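Local atomic coordinates of uracil-dna glycosylase (Deinococcus radiodurans, PDB entry 4UQM), a protein that belongs to the uracil-DNA glycosylase superfamily of DNA-repair proteins, built around a central four-stranded parallel beta-sheet. Residues 80-85 against 150-155. The protein carries 1 engineered substitution. Sequence-based numbering, arbitrary orientation.
Sequences LGQDPY and AQANSH. Engineered in segment 150-155: Ala150 (natural residue Gly).
Gln82 holds CG anti to its backbone N (chi1 176°) and runs on extended, which lays its amide against that of Asn153; Asp83 places CG between its backbone N and carbonyl carbon (chi1 70°), turning the carboxylate to the backbone of Asn153. Asp83 OD2 accepts from Asn153 N at 2.7 Å, the N-H coming from above the carboxylate plane. The other oxygen, Asp83 OD1, takes the NE2 of Gln82 at 3.0 Å, a nearly straight bond close to the plane of the Gln82 amide that helps to set its rotation. That amide stacks on the Asn153 amide, the planes 22° apart and Gln82 NE2 3.6 Å from Asn153 CG, while the two side chains cross at about a right angle. Residues 82-85 form the loop leaving strand 77-81 of the four-stranded parallel sheet; they meet a type II beta turn, Gln151 to Ser154, in the loop between strand 147-148 and helix 160-172. The turn is closed at Gln151 O, which accepts both Ser154 N and, at 2.6 Å, Ser154 OG. One water joins Gln82 O to Asn153 OD1; a second donates to Asp83 OD2 and accepts from His155 N, giving that carboxylate oxygen two donors. The nearest atom of the bound nucleic acid lies about 4 Å away, and Gln82 OE1 hydrogen-bonds a glycerol, probably from the crystallisation liquor. Tyr186 of helix 185-188 touches both Gln82 and Asn153.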
ATOM      1  N   LEU A  80      -3.943   2.245  -0.109  1.00 15.52           N
ATOM      2  CA  LEU A  80      -4.216   0.964  -0.729  1.00 15.35           C
ATOM      3  C   LEU A  80      -4.393   1.126  -2.232  1.00 14.72           C
ATOM      4  O   LEU A  80      -5.330   1.785  -2.681  1.00 16.35           O
ATOM      5  CB  LEU A  80      -5.470   0.340  -0.125  1.00 16.00           C
ATOM      6  CG  LEU A  80      -5.754  -1.124  -0.474  1.00 15.97           C
ATOM      7  CD1 LEU A  80      -4.664  -2.027   0.024  1.00 15.63           C
ATOM      8  CD2 LEU A  80      -7.080  -1.613  -0.022  1.00 16.82           C
ATOM      9  N   GLY A  81      -3.413   0.609  -2.977  1.00 15.13           N
ATOM     10  CA  GLY A  81      -3.522   0.483  -4.431  1.00 14.17           C
ATOM     11  C   GLY A  81      -4.073  -0.866  -4.856  1.00 14.51           C
ATOM     12  O   GLY A  81      -4.691  -1.604  -4.062  1.00 14.96           O
ATOM     13  N   GLN A  82      -3.922  -1.119  -6.150  1.00 14.45           N
ATOM     14  CA  GLN A  82      -4.462  -2.314  -6.761  1.00 14.13           C
ATOM     15  C   GLN A  82      -3.568  -3.545  -6.602  1.00 14.67           C
ATOM     16  O   GLN A  82      -3.966  -4.562  -5.994  1.00 15.79           O
ATOM     17  CB  GLN A  82      -4.775  -1.992  -8.238  1.00 15.53           C
ATOM     18  CG  GLN A  82      -5.276  -3.200  -9.034  1.00 15.47           C
ATOM     19  CD  GLN A  82      -5.521  -2.881 -10.476  1.00 16.18           C
ATOM     20  OE1 GLN A  82      -6.527  -2.247 -10.811  1.00 17.85           O
ATOM     21  NE2 GLN A  82      -4.635  -3.344 -11.340  1.00 16.94           N
ATOM     22  N   ASP A  83      -2.395  -3.463  -7.201  1.00 14.33           N
ATOM     23  CA  ASP A  83      -1.447  -4.568  -7.203  1.00 13.91           C
ATOM     24  C   ASP A  83      -0.096  -3.979  -7.557  1.00 14.27           C
ATOM     25  O   ASP A  83       0.014  -2.793  -7.915  1.00 14.31           O
ATOM     26  CB  ASP A  83      -1.895  -5.731  -8.149  1.00 15.42           C
ATOM     27  CG  ASP A  83      -1.819  -5.417  -9.626  1.00 15.35           C
ATOM     28  OD1 ASP A  83      -2.122  -4.314 -10.089  1.00 15.82           O
ATOM     29  OD2 ASP A  83      -1.406  -6.344 -10.392  1.00 16.63           O
ATOM     30  N   PRO A  84       0.987  -4.731  -7.388  1.00 13.70           N
ATOM     31  CA  PRO A  84       2.302  -4.130  -7.550  1.00 13.86           C
ATOM     32  C   PRO A  84       2.604  -3.713  -8.965  1.00 14.61           C
ATOM     33  O   PRO A  84       2.039  -4.253  -9.953  1.00 15.56           O
ATOM     34  CB  PRO A  84       3.268  -5.232  -7.117  1.00 14.54           C
ATOM     35  CG  PRO A  84       2.455  -6.136  -6.263  1.00 14.55           C
ATOM     36  CD  PRO A  84       1.081  -6.107  -6.894  1.00 14.32           C
ATOM     37  N   TYR A  85       3.561  -2.810  -9.143  1.00 14.71           N
ATOM     38  CA  TYR A  85       4.051  -2.524 -10.489  1.00 14.69           C
ATOM     39  C   TYR A  85       4.528  -3.858 -11.136  1.00 15.09           C
ATOM     40  O   TYR A  85       5.091  -4.736 -10.445  1.00 15.01           O
ATOM     41  CB  TYR A  85       5.317  -1.666 -10.461  1.00 15.93           C
ATOM     42  CG  TYR A  85       5.131  -0.241 -10.043  1.00 15.53           C
ATOM     43  CD1 TYR A  85       4.289   0.625 -10.737  1.00 15.36           C
ATOM     44  CD2 TYR A  85       5.812   0.250  -8.919  1.00 15.44           C
ATOM     45  CE1 TYR A  85       4.157   1.967 -10.343  1.00 16.37           C
ATOM     46  CE2 TYR A  85       5.730   1.578  -8.565  1.00 16.06           C
ATOM     47  CZ  TYR A  85       4.868   2.423  -9.261  1.00 17.08           C
ATOM     48  OH  TYR A  85       4.690   3.777  -8.924  1.00 16.72           O
ATOM     49  N   ALA A 150       4.326  -8.013 -16.759  1.00 18.94           N
ATOM     50  CA  ALA A 150       3.563  -7.471 -17.865  1.00 19.89           C
ATOM     51  C   ALA A 150       2.063  -7.568 -17.836  1.00 20.60           C
ATOM     52  O   ALA A 150       1.439  -7.111 -18.807  1.00 23.40           O
ATOM     53  CB  ALA A 150       4.091  -7.993 -19.203  1.00 21.90           C
ATOM     54  N   GLN A 151       1.462  -8.060 -16.737  1.00 18.75           N
ATOM     55  CA  GLN A 151       0.043  -8.382 -16.717  1.00 18.33           C
ATOM     56  C   GLN A 151      -0.661  -7.832 -15.444  1.00 18.16           C
ATOM     57  O   GLN A 151      -0.712  -8.500 -14.404  1.00 17.75           O
ATOM     58  CB  GLN A 151      -0.092  -9.898 -16.799  1.00 20.20           C
ATOM     59  CG  GLN A 151       0.405 -10.521 -18.084  1.00 24.39           C
ATOM     60  CD  GLN A 151       0.529 -12.066 -18.063  1.00 24.50           C
ATOM     61  OE1 GLN A 151      -0.366 -12.762 -17.547  1.00 23.52           O
ATOM     62  NE2 GLN A 151       1.609 -12.603 -18.670  1.00 26.12           N
ATOM     63  N   ALA A 152      -1.154  -6.589 -15.504  1.00 17.68           N
ATOM     64  CA  ALA A 152      -1.797  -6.007 -14.358  1.00 17.38           C
ATOM     65  C   ALA A 152      -2.962  -6.834 -13.849  1.00 17.21           C
ATOM     66  O   ALA A 152      -3.798  -7.319 -14.610  1.00 18.08           O
ATOM     67  CB  ALA A 152      -2.261  -4.588 -14.658  1.00 19.65           C
ATOM     68  N   ASN A 153      -3.008  -6.959 -12.534  1.00 16.77           N
ATOM     69  CA  ASN A 153      -4.073  -7.660 -11.802  1.00 17.47           C
ATOM     70  C   ASN A 153      -4.148  -9.155 -12.136  1.00 16.72           C
ATOM     71  O   ASN A 153      -5.142  -9.802 -11.887  1.00 18.58           O
ATOM     72  CB  ASN A 153      -5.444  -6.996 -12.004  1.00 18.21           C
ATOM     73  CG  ASN A 153      -6.082  -6.608 -10.719  1.00 17.17           C
ATOM     74  OD1 ASN A 153      -5.439  -6.586  -9.690  1.00 17.48           O
ATOM     75  ND2 ASN A 153      -7.357  -6.276 -10.759  1.00 20.59           N
ATOM     76  N   SER A 154      -3.036  -9.710 -12.655  1.00 17.08           N
ATOM     77  CA  SER A 154      -2.963 -11.131 -12.969  1.00 17.31           C
ATOM     78  C   SER A 154      -3.054 -12.058 -11.784  1.00 17.33           C
ATOM     79  O   SER A 154      -3.404 -13.232 -11.948  1.00 18.56           O
ATOM     80  CB  SER A 154      -1.693 -11.450 -13.738  1.00 17.98           C
ATOM     81  OG  SER A 154      -0.535 -10.832 -13.192  1.00 17.35           O
ATOM     82  N   HIS A 155      -2.773 -11.546 -10.580  1.00 16.22           N
ATOM     83  CA  HIS A 155      -2.970 -12.341  -9.369  1.00 16.61           C
ATOM     84  C   HIS A 155      -4.176 -11.951  -8.541  1.00 17.15           C
ATOM     85  O   HIS A 155      -4.294 -12.312  -7.394  1.00 18.37           O
ATOM     86  CB  HIS A 155      -1.714 -12.352  -8.496  1.00 16.33           C
ATOM     87  CG  HIS A 155      -0.611 -13.167  -9.069  1.00 15.41           C
ATOM     88  ND1 HIS A 155       0.613 -13.300  -8.437  1.00 16.32           N
ATOM     89  CD2 HIS A 155      -0.527 -13.908 -10.194  1.00 16.74           C
ATOM     90  CE1 HIS A 155       1.379 -14.109  -9.145  1.00 17.43           C
ATOM     91  NE2 HIS A 155       0.718 -14.484 -10.223  1.00 16.99           N
TER
HETATM   92  O   HOH W   1      -6.289  -5.902  -7.123  1.00 17.76           O
HETATM   93  O   HOH W   2      -1.709  -9.051  -9.631  1.00 16.76           O